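Local coordinates for protein glycerol dehydratase (Clostridium butyricum, PDB 1R9D) that probably removes water from glycerol by glycyl-radical chemistry, without coenzyme B12, to give 3-hydroxypropionaldehyde, at residues K17-L21 against H368-P372; P80-Q84 against N319-V324; G106-Q110 against F333-P337; H446-F450 against Y640-I644; L744-Q748 against Q776-I780. All blocks are in the same frame, centred on the assembly; numbering follows the deposited sequence.

Contact 1: K17-L21 against H368-P372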
loop_
_atom_site.group_PDB
_atom_site.type_symbol
_atom_site.label_atom_id
_atom_site.label_comp_id
_atom_site.label_asym_id
_atom_site.label_seq_id
_atom_site.Cartn_x
_atom_site.Cartn_y
_atom_site.Cartn_z
ATOM N N LYS A 17 18.697 14.117 39.701
ATOM C CA LYS A 17 17.422 13.542 40.128
ATOM C C LYS A 17 16.419 14.644 40.460
ATOM O O LYS A 17 15.233 14.539 40.143
ATOM C CB LYS A 17 17.612 12.648 41.358
ATOM C CG LYS A 17 16.293 12.162 41.952
ATOM C CD LYS A 17 16.498 11.341 43.219
ATOM C CE LYS A 17 15.159 10.883 43.788
ATOM N NZ LYS A 17 15.302 10.183 45.100
ATOM N N ALA A 18 16.902 15.699 41.110
ATOM C CA ALA A 18 16.048 16.817 41.484
ATOM C C ALA A 18 15.457 17.496 40.251
ATOM O O ALA A 18 14.346 18.023 40.293
ATOM C CB ALA A 18 16.846 17.830 42.312
ATOM N N GLN A 19 16.204 17.485 39.151
ATOM C CA GLN A 19 15.730 18.100 37.917
ATOM C C GLN A 19 14.486 17.371 37.427
ATOM O O GLN A 19 13.549 17.987 36.923
ATOM C CB GLN A 19 16.817 18.051 36.840
ATOM C CG GLN A 19 18.128 18.707 37.249
ATOM C CD GLN A 19 19.132 18.765 36.114
ATOM O OE1 GLN A 19 19.108 17.931 35.204
ATOM N NE2 GLN A 19 20.033 19.742 36.167
ATOM N N ILE A 20 14.480 16.052 37.582
ATOM C CA ILE A 20 13.336 15.250 37.161
ATOM C C ILE A 20 12.101 15.542 38.023
ATOM O O ILE A 20 11.040 15.885 37.508
ATOM C CB ILE A 20 13.640 13.735 37.269
ATOM C CG1 ILE A 20 14.859 13.366 36.412
ATOM C CG2 ILE A 20 12.415 12.938 36.853
ATOM C CD1 ILE A 20 14.648 13.508 34.917
ATOM N N LEU A 21 12.250 15.408 39.339
ATOM C CA LEU A 21 11.138 15.627 40.260
ATOM C C LEU A 21 10.613 17.057 40.350
ATOM O O LEU A 21 9.423 17.267 40.569
ATOM C CB LEU A 21 11.516 15.130 41.656
ATOM C CG LEU A 21 11.744 13.616 41.735
ATOM C CD1 LEU A 21 12.158 13.228 43.137
ATOM C CD2 LEU A 21 10.471 12.888 41.321
ATOM N N HIS A 368 20.614 4.140 44.207
ATOM C CA HIS A 368 21.267 5.444 44.094
ATOM C C HIS A 368 20.307 6.517 43.596
ATOM O O HIS A 368 20.279 7.633 44.117
ATOM C CB HIS A 368 22.451 5.375 43.124
ATOM C CG HIS A 368 23.701 4.814 43.724
ATOM N ND1 HIS A 368 24.898 4.778 43.040
ATOM C CD2 HIS A 368 23.946 4.273 44.941
ATOM C CE1 HIS A 368 25.826 4.239 43.811
ATOM N NE2 HIS A 368 25.274 3.923 44.969
ATOM N N VAL A 369 19.515 6.162 42.589
ATOM C CA VAL A 369 18.574 7.083 41.963
ATOM C C VAL A 369 17.170 7.104 42.567
ATOM O O VAL A 369 16.590 8.168 42.762
ATOM C CB VAL A 369 18.466 6.767 40.454
ATOM C CG1 VAL A 369 17.492 7.715 39.781
ATOM C CG2 VAL A 369 19.847 6.864 39.814
ATOM N N LYS A 370 16.625 5.923 42.843
ATOM C CA LYS A 370 15.290 5.795 43.424
ATOM C C LYS A 370 14.156 6.507 42.676
ATOM O O LYS A 370 13.323 7.179 43.284
ATOM C CB LYS A 370 15.308 6.249 44.890
ATOM C CG LYS A 370 16.264 5.444 45.764
ATOM C CD LYS A 370 16.151 5.818 47.239
ATOM C CE LYS A 370 17.127 5.011 48.084
ATOM N NZ LYS A 370 16.948 5.273 49.544
ATOM N N LEU A 371 14.125 6.353 41.357
ATOM C CA LEU A 371 13.076 6.941 40.531
ATOM C C LEU A 371 12.272 5.774 39.937
ATOM O O LEU A 371 12.704 4.631 40.013
ATOM C CB LEU A 371 13.694 7.804 39.419
ATOM C CG LEU A 371 14.276 9.138 39.915
ATOM C CD1 LEU A 371 14.936 9.901 38.769
ATOM C CD2 LEU A 371 13.159 9.971 40.517
ATOM N N PRO A 372 11.098 6.047 39.343
ATOM C CA PRO A 372 10.248 5.000 38.751
ATOM C C PRO A 372 10.896 4.157 37.652
ATOM O O PRO A 372 10.639 2.950 37.552
ATOM C CB PRO A 372 9.053 5.785 38.222
ATOM C CG PRO A 372 8.982 6.959 39.149
ATOM C CD PRO A 372 10.430 7.356 39.266
HETATM O O HOH W 1 12.747 8.474 45.718
#
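Start with K17, whose side chain is extended, with all four chi angles at t. That shape carries it from helix 11-22 across to the C-terminal end of helix 357-369, where CD lies 3.2 Å from V369 O and CE 3.9 Å from L371 CD2. Its NZ donates to water 1 at 3.1 Å, and the water donates on to K370 O at 2.8 Å, so the ammonium reaches the backbone of 368-372 through solvent. K370 takes positive phi (54°) and ends the helix; its own side chain heads away, forming a long, weak ion pair with E398. Beyond it L371 points toward helix 11-22 in an mt rotamer. L371 CD2 meets L21 CD2 at 4.0 Å and L371 CD1 meets I20 CG1 at 4.2 Å. I20 also packs on I316 of helix 304-317. Helix 357-369 is the crossover between parallel strands 341-344 and 375-380, so helix 11-22 here covers the end of a beta-alpha-beta unit, consistent with the barrel of glycyl radical enzymes.

Contact 2: P80-Q84 against N319-V324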
loop_
_atom_site.group_PDB
_atom_site.type_symbol
_atom_site.label_atom_id
_atom_site.label_comp_id
_atom_site.label_asym_id
_atom_site.label_seq_id
_atom_site.Cartn_x
_atom_site.Cartn_y
_atom_site.Cartn_z
ATOM N N PRO A 80 12.253 19.079 31.502
ATOM C CA PRO A 80 12.445 17.654 31.791
ATOM C C PRO A 80 11.121 16.919 31.979
ATOM O O PRO A 80 10.083 17.536 32.209
ATOM C CB PRO A 80 13.269 17.663 33.080
ATOM C CG PRO A 80 13.960 19.011 33.052
ATOM C CD PRO A 80 12.873 19.916 32.542
ATOM N N ARG A 81 11.161 15.598 31.852
ATOM C CA ARG A 81 9.972 14.781 32.058
ATOM C C ARG A 81 8.744 15.265 31.289
ATOM O O ARG A 81 7.624 15.226 31.811
ATOM C CB ARG A 81 9.656 14.756 33.556
ATOM C CG ARG A 81 8.953 13.507 34.043
ATOM C CD ARG A 81 8.636 13.631 35.523
ATOM N NE ARG A 81 8.068 12.400 36.067
ATOM C CZ ARG A 81 7.534 12.305 37.279
ATOM N NH1 ARG A 81 7.497 13.369 38.072
ATOM N NH2 ARG A 81 7.035 11.148 37.698
ATOM N N SER A 82 8.944 15.714 30.051
ATOM C CA SER A 82 7.835 16.207 29.243
ATOM C C SER A 82 7.590 15.360 27.996
ATOM O O SER A 82 8.270 14.362 27.783
ATOM C CB SER A 82 8.076 17.668 28.869
ATOM O OG SER A 82 8.139 18.452 30.052
ATOM N N SER A 83 6.621 15.761 27.178
ATOM C CA SER A 83 6.267 14.991 25.985
ATOM C C SER A 83 6.064 15.778 24.691
ATOM O O SER A 83 5.482 16.865 24.690
ATOM C CB SER A 83 4.992 14.185 26.278
ATOM O OG SER A 83 4.478 13.547 25.116
ATOM N N GLN A 84 6.549 15.214 23.587
ATOM C CA GLN A 84 6.363 15.817 22.274
ATOM C C GLN A 84 5.029 15.249 21.793
ATOM O O GLN A 84 4.437 14.390 22.460
ATOM C CB GLN A 84 7.471 15.400 21.294
ATOM C CG GLN A 84 8.866 15.975 21.553
ATOM C CD GLN A 84 8.964 17.472 21.274
ATOM O OE1 GLN A 84 8.134 18.040 20.570
ATOM N NE2 GLN A 84 9.996 18.108 21.817
ATOM N N ASN A 319 14.313 8.472 32.997
ATOM C CA ASN A 319 13.183 9.091 33.687
ATOM C C ASN A 319 12.835 10.437 33.051
ATOM O O ASN A 319 11.859 11.088 33.430
ATOM C CB ASN A 319 13.521 9.301 35.167
ATOM C CG ASN A 319 13.408 8.027 35.982
ATOM O OD1 ASN A 319 12.319 7.642 36.401
ATOM N ND2 ASN A 319 14.532 7.363 36.200
ATOM N N ASP A 320 13.631 10.844 32.071
ATOM C CA ASP A 320 13.417 12.125 31.405
ATOM C C ASP A 320 12.332 12.049 30.334
ATOM O O ASP A 320 11.675 13.044 30.028
ATOM C CB ASP A 320 14.722 12.605 30.774
ATOM C CG ASP A 320 14.713 14.090 30.486
ATOM O OD1 ASP A 320 15.510 14.541 29.629
ATOM O OD2 ASP A 320 13.913 14.806 31.126
ATOM N N ILE A 321 12.145 10.861 29.767
ATOM C CA ILE A 321 11.150 10.659 28.723
ATOM C C ILE A 321 9.734 10.547 29.286
ATOM O O ILE A 321 9.518 9.907 30.312
ATOM C CB ILE A 321 11.479 9.381 27.912
ATOM C CG1 ILE A 321 12.895 9.498 27.338
ATOM C CG2 ILE A 321 10.450 9.175 26.802
ATOM C CD1 ILE A 321 13.344 8.303 26.516
ATOM N N ASN A 322 8.777 11.189 28.621
ATOM C CA ASN A 322 7.384 11.131 29.046
ATOM C C ASN A 322 6.503 11.064 27.807
ATOM O O ASN A 322 6.978 11.293 26.691
ATOM C CB ASN A 322 7.006 12.349 29.894
ATOM C CG ASN A 322 5.881 12.050 30.879
ATOM O OD1 ASN A 322 5.102 11.112 30.689
ATOM N ND2 ASN A 322 5.782 12.861 31.929
ATOM N N LYS A 323 5.222 10.773 28.007
ATOM C CA LYS A 323 4.277 10.620 26.907
ATOM C C LYS A 323 2.855 10.987 27.312
ATOM O O LYS A 323 2.253 10.317 28.145
ATOM C CB LYS A 323 4.316 9.161 26.425
ATOM C CG LYS A 323 3.216 8.743 25.451
ATOM C CD LYS A 323 3.349 7.248 25.130
ATOM C CE LYS A 323 2.297 6.764 24.152
ATOM N NZ LYS A 323 2.500 5.313 23.846
ATOM N N VAL A 324 2.310 12.046 26.717
ATOM C CA VAL A 324 0.948 12.459 27.029
ATOM C C VAL A 324 -0.048 11.558 26.285
ATOM O O VAL A 324 0.175 11.188 25.127
ATOM C CB VAL A 324 0.710 13.947 26.646
ATOM C CG1 VAL A 324 0.829 14.130 25.136
ATOM C CG2 VAL A 324 -0.652 14.399 27.143
HETATM O O HOH W 2 9.851 12.902 26.181
#
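Follow the polar atoms, because these two loops are joined mostly by side chains bonding to backbone. D320 OD2 accepts from R81 N (3.0 Å, 164°), while its OD1 is taken by a salt bridge to R67. R81 has positive phi, and its O receives N322 ND2 at 3.0 Å; the other end of that amide, N322 OD1, accepts K323 N at 2.7 Å, so the asparagine is used at both ends. S82 O is served by water 2 (2.7 Å), which in turn accepts N322 N at 3.2 Å, and S82 OG bonds to P80 O at 3.0 Å. S83 OG works twice, receiving V324 N (3.1 Å) and donating to Q84 O (2.8 Å). The R81 guanidinium leaves the pair to bond Q767 through NH1. Both loops are buried: 80-84 runs between helix 47-61 and helix 92-97, whereas the loop 319-324 joins helix 304-317 to helix 329-332. I20 of helix 11-22 packs on R81 and D320, while I321 turns to W268, H271 and N275 of helix 260-277.

Contact 3: G106-Q110 against F333-P337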
loop_
_atom_site.group_PDB
_atom_site.type_symbol
_atom_site.label_atom_id
_atom_site.label_comp_id
_atom_site.label_asym_id
_atom_site.label_seq_id
_atom_site.Cartn_x
_atom_site.Cartn_y
_atom_site.Cartn_z
ATOM N N GLY A 106 -4.176 13.481 38.663
ATOM C CA GLY A 106 -2.921 12.800 38.408
ATOM C C GLY A 106 -2.588 12.912 36.932
ATOM O O GLY A 106 -3.453 13.246 36.128
ATOM N N ASP A 107 -1.341 12.626 36.575
ATOM C CA ASP A 107 -0.895 12.699 35.186
ATOM C C ASP A 107 -1.259 14.023 34.526
ATOM O O ASP A 107 -1.684 14.055 33.374
ATOM C CB ASP A 107 -1.483 11.545 34.365
ATOM C CG ASP A 107 -0.911 10.195 34.767
ATOM O OD1 ASP A 107 -1.394 9.610 35.758
ATOM O OD2 ASP A 107 0.033 9.727 34.096
ATOM N N ALA A 108 -1.093 15.115 35.263
ATOM C CA ALA A 108 -1.405 16.426 34.718
ATOM C C ALA A 108 -0.268 16.897 33.819
ATOM O O ALA A 108 0.902 16.593 34.064
ATOM C CB ALA A 108 -1.630 17.426 35.854
ATOM N N PHE A 109 -0.621 17.624 32.765
ATOM C CA PHE A 109 0.368 18.174 31.847
ATOM C C PHE A 109 0.080 19.654 31.633
ATOM O O PHE A 109 -1.078 20.071 31.589
ATOM C CB PHE A 109 0.331 17.476 30.481
ATOM C CG PHE A 109 1.051 16.159 30.445
ATOM C CD1 PHE A 109 0.409 14.985 30.826
ATOM C CD2 PHE A 109 2.369 16.091 30.012
ATOM C CE1 PHE A 109 1.072 13.764 30.771
ATOM C CE2 PHE A 109 3.042 14.875 29.954
ATOM C CZ PHE A 109 2.392 13.709 30.334
ATOM N N GLN A 110 1.142 20.438 31.505
ATOM C CA GLN A 110 1.009 21.868 31.257
ATOM C C GLN A 110 1.194 22.062 29.754
ATOM O O GLN A 110 1.795 21.223 29.088
ATOM C CB GLN A 110 2.101 22.647 32.001
ATOM C CG GLN A 110 2.203 22.340 33.489
ATOM C CD GLN A 110 0.883 22.514 34.209
ATOM O OE1 GLN A 110 0.265 23.576 34.143
ATOM N NE2 GLN A 110 0.441 21.467 34.902
ATOM N N PHE A 333 -2.955 3.655 31.777
ATOM C CA PHE A 333 -1.527 3.785 32.043
ATOM C C PHE A 333 -1.249 4.970 32.973
ATOM O O PHE A 333 -0.702 5.985 32.545
ATOM C CB PHE A 333 -0.766 3.995 30.726
ATOM C CG PHE A 333 -1.179 3.057 29.610
ATOM C CD1 PHE A 333 -2.044 3.482 28.608
ATOM C CD2 PHE A 333 -0.691 1.753 29.561
ATOM C CE1 PHE A 333 -2.417 2.627 27.568
ATOM C CE2 PHE A 333 -1.059 0.884 28.525
ATOM C CZ PHE A 333 -1.921 1.322 27.528
ATOM N N GLY A 334 -1.603 4.837 34.248
ATOM C CA GLY A 334 -1.394 5.941 35.173
ATOM C C GLY A 334 -0.006 6.112 35.758
ATOM O O GLY A 334 0.733 5.146 35.928
ATOM N N GLY A 335 0.351 7.362 36.062
ATOM C CA GLY A 335 1.647 7.643 36.663
ATOM C C GLY A 335 2.815 7.982 35.748
ATOM O O GLY A 335 3.960 7.658 36.072
ATOM N N TYR A 336 2.539 8.630 34.615
ATOM C CA TYR A 336 3.586 9.013 33.660
ATOM C C TYR A 336 4.507 7.845 33.293
ATOM O O TYR A 336 5.721 8.025 33.201
ATOM C CB TYR A 336 4.470 10.112 34.252
ATOM C CG TYR A 336 3.773 11.390 34.659
ATOM C CD1 TYR A 336 3.983 11.934 35.926
ATOM C CD2 TYR A 336 2.972 12.098 33.762
ATOM C CE1 TYR A 336 3.417 13.156 36.293
ATOM C CE2 TYR A 336 2.399 13.327 34.124
ATOM C CZ TYR A 336 2.632 13.846 35.390
ATOM O OH TYR A 336 2.090 15.064 35.758
ATOM N N PRO A 337 3.951 6.642 33.061
ATOM C CA PRO A 337 4.775 5.475 32.721
ATOM C C PRO A 337 5.258 5.319 31.275
ATOM O O PRO A 337 4.523 5.604 30.333
ATOM C CB PRO A 337 3.878 4.313 33.126
ATOM C CG PRO A 337 2.537 4.807 32.679
ATOM C CD PRO A 337 2.531 6.257 33.168
#
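This is a buried loop-to-loop contact in which an aspartate receives consecutive backbone NH groups of a loop. The loop 106-110 lies between helix 92-97 and helix 113-125; the loop 333-337 connects helix 329-332 to strand 341-344. D107 OD1 accepts G335 N at 2.9 Å (172°), and D107 OD2 accepts Y336 N at 2.8 Å (165°); a weak bond from G335 N to D107 OD2 (3.1 Å, 124°) adds to these. The second loop has positive phi at both G335 (92°) and Y336 (50°), and at G335 a side chain would jam against the carbonyl of G334. Y336 then extends toward the first loop, where its OH donates to A108 O at 2.6 Å. Its ring presents an edge to the face of F109 in an offset edge-to-face pair, centroids 5.4 Å apart and planes at 90°, with Y336 CE2 3.6 Å from F109 CE1. Next door, G334 O accepts the OH of Y764, the residue after the predicted radical glycine, and the F333 side chain lies about 4 Å from a bound glycerol. The carboxylate charge is thus met by successive main-chain NH groups, which ties down the backbone at G335 and Y336 beside the probable active site.

Contact 4: H446-F450 against Y640-I644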
loop_
_atom_site.group_PDB
_atom_site.type_symbol
_atom_site.label_atom_id
_atom_site.label_comp_id
_atom_site.label_asym_id
_atom_site.label_seq_id
_atom_site.Cartn_x
_atom_site.Cartn_y
_atom_site.Cartn_z
ATOM N N HIS A 446 3.398 -6.695 21.997
ATOM C CA HIS A 446 3.144 -7.202 23.351
ATOM C C HIS A 446 2.029 -6.599 24.224
ATOM O O HIS A 446 1.765 -7.104 25.323
ATOM C CB HIS A 446 4.465 -7.225 24.119
ATOM C CG HIS A 446 5.505 -8.113 23.500
ATOM N ND1 HIS A 446 5.414 -9.490 23.517
ATOM C CD2 HIS A 446 6.650 -7.820 22.840
ATOM C CE1 HIS A 446 6.461 -10.006 22.896
ATOM N NE2 HIS A 446 7.226 -9.015 22.476
ATOM N N ASP A 447 1.395 -5.519 23.781
ATOM C CA ASP A 447 0.268 -4.975 24.542
ATOM C C ASP A 447 -0.724 -4.388 23.552
ATOM O O ASP A 447 -1.009 -3.185 23.543
ATOM C CB ASP A 447 0.697 -3.922 25.564
ATOM C CG ASP A 447 -0.424 -3.590 26.545
ATOM O OD1 ASP A 447 -1.466 -4.284 26.500
ATOM O OD2 ASP A 447 -0.271 -2.657 27.363
ATOM N N SER A 448 -1.252 -5.270 22.713
ATOM C CA SER A 448 -2.188 -4.890 21.669
ATOM C C SER A 448 -3.616 -4.626 22.135
ATOM O O SER A 448 -4.418 -4.080 21.382
ATOM C CB SER A 448 -2.195 -5.963 20.577
ATOM O OG SER A 448 -2.744 -7.182 21.055
ATOM N N ALA A 449 -3.939 -5.007 23.369
ATOM C CA ALA A 449 -5.289 -4.788 23.884
ATOM C C ALA A 449 -5.473 -5.268 25.319
ATOM O O ALA A 449 -4.667 -6.039 25.833
ATOM C CB ALA A 449 -6.300 -5.494 22.993
ATOM N N PHE A 450 -6.530 -4.774 25.961
ATOM C CA PHE A 450 -6.895 -5.200 27.314
ATOM C C PHE A 450 -8.316 -5.727 27.149
ATOM O O PHE A 450 -9.151 -5.090 26.499
ATOM C CB PHE A 450 -6.877 -4.040 28.318
ATOM C CG PHE A 450 -5.497 -3.621 28.743
ATOM C CD1 PHE A 450 -4.979 -2.397 28.341
ATOM C CD2 PHE A 450 -4.722 -4.447 29.552
ATOM C CE1 PHE A 450 -3.703 -1.997 28.742
ATOM C CE2 PHE A 450 -3.448 -4.059 29.957
ATOM C CZ PHE A 450 -2.938 -2.829 29.551
ATOM N N TYR A 640 -2.112 -9.465 32.435
ATOM C CA TYR A 640 -1.582 -8.364 33.248
ATOM C C TYR A 640 -2.494 -7.156 33.025
ATOM O O TYR A 640 -3.161 -7.064 31.993
ATOM C CB TYR A 640 -0.113 -8.077 32.909
ATOM C CG TYR A 640 0.181 -7.540 31.526
ATOM C CD1 TYR A 640 0.014 -6.188 31.232
ATOM C CD2 TYR A 640 0.698 -8.372 30.533
ATOM C CE1 TYR A 640 0.362 -5.672 29.978
ATOM C CE2 TYR A 640 1.048 -7.872 29.280
ATOM C CZ TYR A 640 0.881 -6.526 29.010
ATOM O OH TYR A 640 1.240 -6.035 27.774
ATOM N N PRO A 641 -2.517 -6.198 33.969
ATOM C CA PRO A 641 -3.435 -5.088 33.730
ATOM C C PRO A 641 -2.948 -3.646 33.697
ATOM O O PRO A 641 -3.761 -2.751 33.465
ATOM C CB PRO A 641 -4.397 -5.250 34.885
ATOM C CG PRO A 641 -3.399 -5.454 36.032
ATOM C CD PRO A 641 -2.273 -6.339 35.418
ATOM N N SER A 642 -1.667 -3.406 33.937
ATOM C CA SER A 642 -1.185 -2.026 34.017
ATOM C C SER A 642 -2.060 -1.438 35.138
ATOM O O SER A 642 -2.101 -2.002 36.232
ATOM C CB SER A 642 -1.412 -1.276 32.705
ATOM O OG SER A 642 -0.769 -0.011 32.751
ATOM N N SER A 643 -2.768 -0.337 34.891
ATOM C CA SER A 643 -3.638 0.224 35.930
ATOM C C SER A 643 -5.112 0.145 35.528
ATOM O O SER A 643 -5.975 0.718 36.195
ATOM C CB SER A 643 -3.264 1.689 36.231
ATOM O OG SER A 643 -3.442 2.543 35.105
ATOM N N ILE A 644 -5.405 -0.596 34.461
ATOM C CA ILE A 644 -6.768 -0.688 33.950
ATOM C C ILE A 644 -7.778 -1.493 34.768
ATOM O O ILE A 644 -8.979 -1.395 34.520
ATOM C CB ILE A 644 -6.778 -1.212 32.487
ATOM C CG1 ILE A 644 -8.032 -0.711 31.762
ATOM C CG2 ILE A 644 -6.762 -2.741 32.467
ATOM C CD1 ILE A 644 -8.020 -0.966 30.258
#
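D447 (phi/psi -147°/63°) and S448 bend the chain before it straightens into strand 449-452; facing it, P641 to I644 form a type II' beta turn, with S642 at positive phi (58°) and I644 N bonded to P641 O at 2.9 Å. The backbones stay apart, their nearest CA atoms being those of F450 and P641 at 7.3 Å, and side chains fill the gap. Y640 OH donates to H446 O at 2.7 Å, an oxygen that also accepts N697 ND2, and Y640 OH lies 3.1 Å from D447 CB. Strand 449-452 pairs in parallel with 543-551, one of the strands of the barrel expected for this family, and the region lines a pocket with bound glycerol: D447 OD2 hydrogen-bonds glycerol O2, while D447 OD1 is taken by Q549. F450 points toward 640-644. Its CE2 lies 3.6 Å from Y640 O, its CZ 3.8 Å from S642 CB. Over one face of its ring sits I644 CG2, a CH-pi contact 4.2 Å from the centroid, and I644 CD1 reaches F450 CB at 3.8 Å.

Contact 5: L744-Q748 against Q776-I780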
loop_
_atom_site.group_PDB
_atom_site.type_symbol
_atom_site.label_atom_id
_atom_site.label_comp_id
_atom_site.label_asym_id
_atom_site.label_seq_id
_atom_site.Cartn_x
_atom_site.Cartn_y
_atom_site.Cartn_z
ATOM N N LEU A 744 1.587 5.836 52.881
ATOM C CA LEU A 744 0.760 6.046 51.702
ATOM C C LEU A 744 -0.415 6.965 52.035
ATOM O O LEU A 744 -0.801 7.820 51.234
ATOM C CB LEU A 744 0.250 4.705 51.169
ATOM C CG LEU A 744 1.344 3.705 50.783
ATOM C CD1 LEU A 744 0.705 2.405 50.311
ATOM C CD2 LEU A 744 2.218 4.293 49.690
ATOM N N LEU A 745 -0.979 6.797 53.226
ATOM C CA LEU A 745 -2.104 7.627 53.638
ATOM C C LEU A 745 -1.652 9.066 53.870
ATOM O O LEU A 745 -2.380 10.011 53.565
ATOM C CB LEU A 745 -2.741 7.064 54.914
ATOM C CG LEU A 745 -3.435 5.705 54.770
ATOM C CD1 LEU A 745 -3.991 5.265 56.120
ATOM C CD2 LEU A 745 -4.553 5.803 53.747
ATOM N N ALA A 746 -0.444 9.224 54.400
ATOM C CA ALA A 746 0.106 10.548 54.667
ATOM C C ALA A 746 0.380 11.278 53.355
ATOM O O ALA A 746 0.224 12.500 53.267
ATOM C CB ALA A 746 1.388 10.424 55.472
ATOM N N ALA A 747 0.785 10.516 52.340
ATOM C CA ALA A 747 1.086 11.063 51.023
ATOM C C ALA A 747 -0.160 11.604 50.335
ATOM O O ALA A 747 -0.078 12.542 49.538
ATOM C CB ALA A 747 1.743 9.997 50.150
ATOM N N GLN A 748 -1.313 11.012 50.628
ATOM C CA GLN A 748 -2.558 11.476 50.028
ATOM C C GLN A 748 -2.992 12.800 50.651
ATOM O O GLN A 748 -3.557 13.661 49.972
ATOM C CB GLN A 748 -3.675 10.447 50.217
ATOM C CG GLN A 748 -3.466 9.145 49.466
ATOM C CD GLN A 748 -4.701 8.273 49.493
ATOM O OE1 GLN A 748 -5.162 7.863 50.563
ATOM N NE2 GLN A 748 -5.251 7.987 48.316
ATOM N N GLN A 776 -4.459 5.046 43.623
ATOM C CA GLN A 776 -3.777 5.081 44.913
ATOM C C GLN A 776 -4.551 4.215 45.902
ATOM O O GLN A 776 -3.963 3.420 46.639
ATOM C CB GLN A 776 -3.717 6.503 45.469
ATOM C CG GLN A 776 -2.899 7.489 44.662
ATOM C CD GLN A 776 -2.814 8.835 45.358
ATOM O OE1 GLN A 776 -3.758 9.250 46.029
ATOM N NE2 GLN A 776 -1.689 9.524 45.197
ATOM N N ASN A 777 -5.872 4.374 45.911
ATOM C CA ASN A 777 -6.725 3.615 46.819
ATOM C C ASN A 777 -6.730 2.118 46.528
ATOM O O ASN A 777 -6.832 1.311 47.446
ATOM C CB ASN A 777 -8.161 4.147 46.781
ATOM C CG ASN A 777 -8.283 5.532 47.394
ATOM O OD1 ASN A 777 -7.432 5.946 48.183
ATOM N ND2 ASN A 777 -9.348 6.246 47.046
ATOM N N ASP A 778 -6.630 1.744 45.257
ATOM C CA ASP A 778 -6.616 0.329 44.908
ATOM C C ASP A 778 -5.355 -0.311 45.487
ATOM O O ASP A 778 -5.401 -1.417 46.023
ATOM C CB ASP A 778 -6.647 0.143 43.385
ATOM C CG ASP A 778 -6.802 -1.319 42.978
ATOM O OD1 ASP A 778 -6.003 -1.798 42.142
ATOM O OD2 ASP A 778 -7.728 -1.984 43.488
ATOM N N ILE A 779 -4.229 0.396 45.390
ATOM C CA ILE A 779 -2.966 -0.120 45.913
ATOM C C ILE A 779 -2.988 -0.219 47.438
ATOM O O ILE A 779 -2.520 -1.199 48.015
ATOM C CB ILE A 779 -1.778 0.767 45.473
ATOM C CG1 ILE A 779 -1.603 0.662 43.953
ATOM C CG2 ILE A 779 -0.506 0.348 46.198
ATOM C CD1 ILE A 779 -0.564 1.621 43.375
ATOM N N ILE A 780 -3.536 0.798 48.088
ATOM C CA ILE A 780 -3.618 0.797 49.545
ATOM C C ILE A 780 -4.522 -0.342 50.038
ATOM O O ILE A 780 -4.273 -0.930 51.094
ATOM C CB ILE A 780 -4.167 2.158 50.059
ATOM C CG1 ILE A 780 -3.136 3.258 49.790
ATOM C CG2 ILE A 780 -4.481 2.080 51.545
ATOM C CD1 ILE A 780 -3.665 4.671 50.005
HETATM O O HOH W 3 -1.358 12.200 46.449
#
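Two helices, 741-749 and 773-781, run nearly antiparallel here (163°), with segment axes 11.1 Å apart at closest approach. Walking along 776-780, Q776 comes first: its OE1 accepts Q748 NE2 at 3.0 Å, while NE2 bonds F768 O and donates to water 3 (3.0 Å), which makes a weak bond to A747 O. N777 follows, and its OD1 accepts the same Q748 NE2, also at 3.0 Å. D778 turns from this helix pair to a salt bridge with R673. A turn on from Q776 comes I780, which brings the apolar part: CG1 packs on L744 CB at 3.9 Å, CD1 on L745 CD2 at 4.0 Å, and CD1 also lies 3.6 Å from Q748 OE1. The axes are widely spaced, so long side chains bridge them. One amide NH2 spends both hydrogens on two acceptors a residue apart, at 168° and 167°, so the Q748 amide orientation is well determined and the helices are joined by uncharged polar bonds beside a small hydrophobic patch.

Overall arrangement
Contacts 1 to 4 form a chain through the fold. Contact 1 touches contact 2 (centres about 14 Å apart), contact 2 touches contact 3 (centres about 10 Å apart) and contact 3 touches contact 4 (centres about 17 Å apart), where G334 N probably bonds S643 OG. In sequence, contacts 2 and 3 interlock by alternating segments within the span of contact 1; contacts 4 and 5 follow in series. Contact 5, its centre about 16 Å from that of contact 3, joins the helices before and after the two short strands around G763, the predicted radical residue. Touching contacts thus lead from helix 11-22 through buried loops to the glycerol pocket, with the C-terminal region that probably carries the radical alongside.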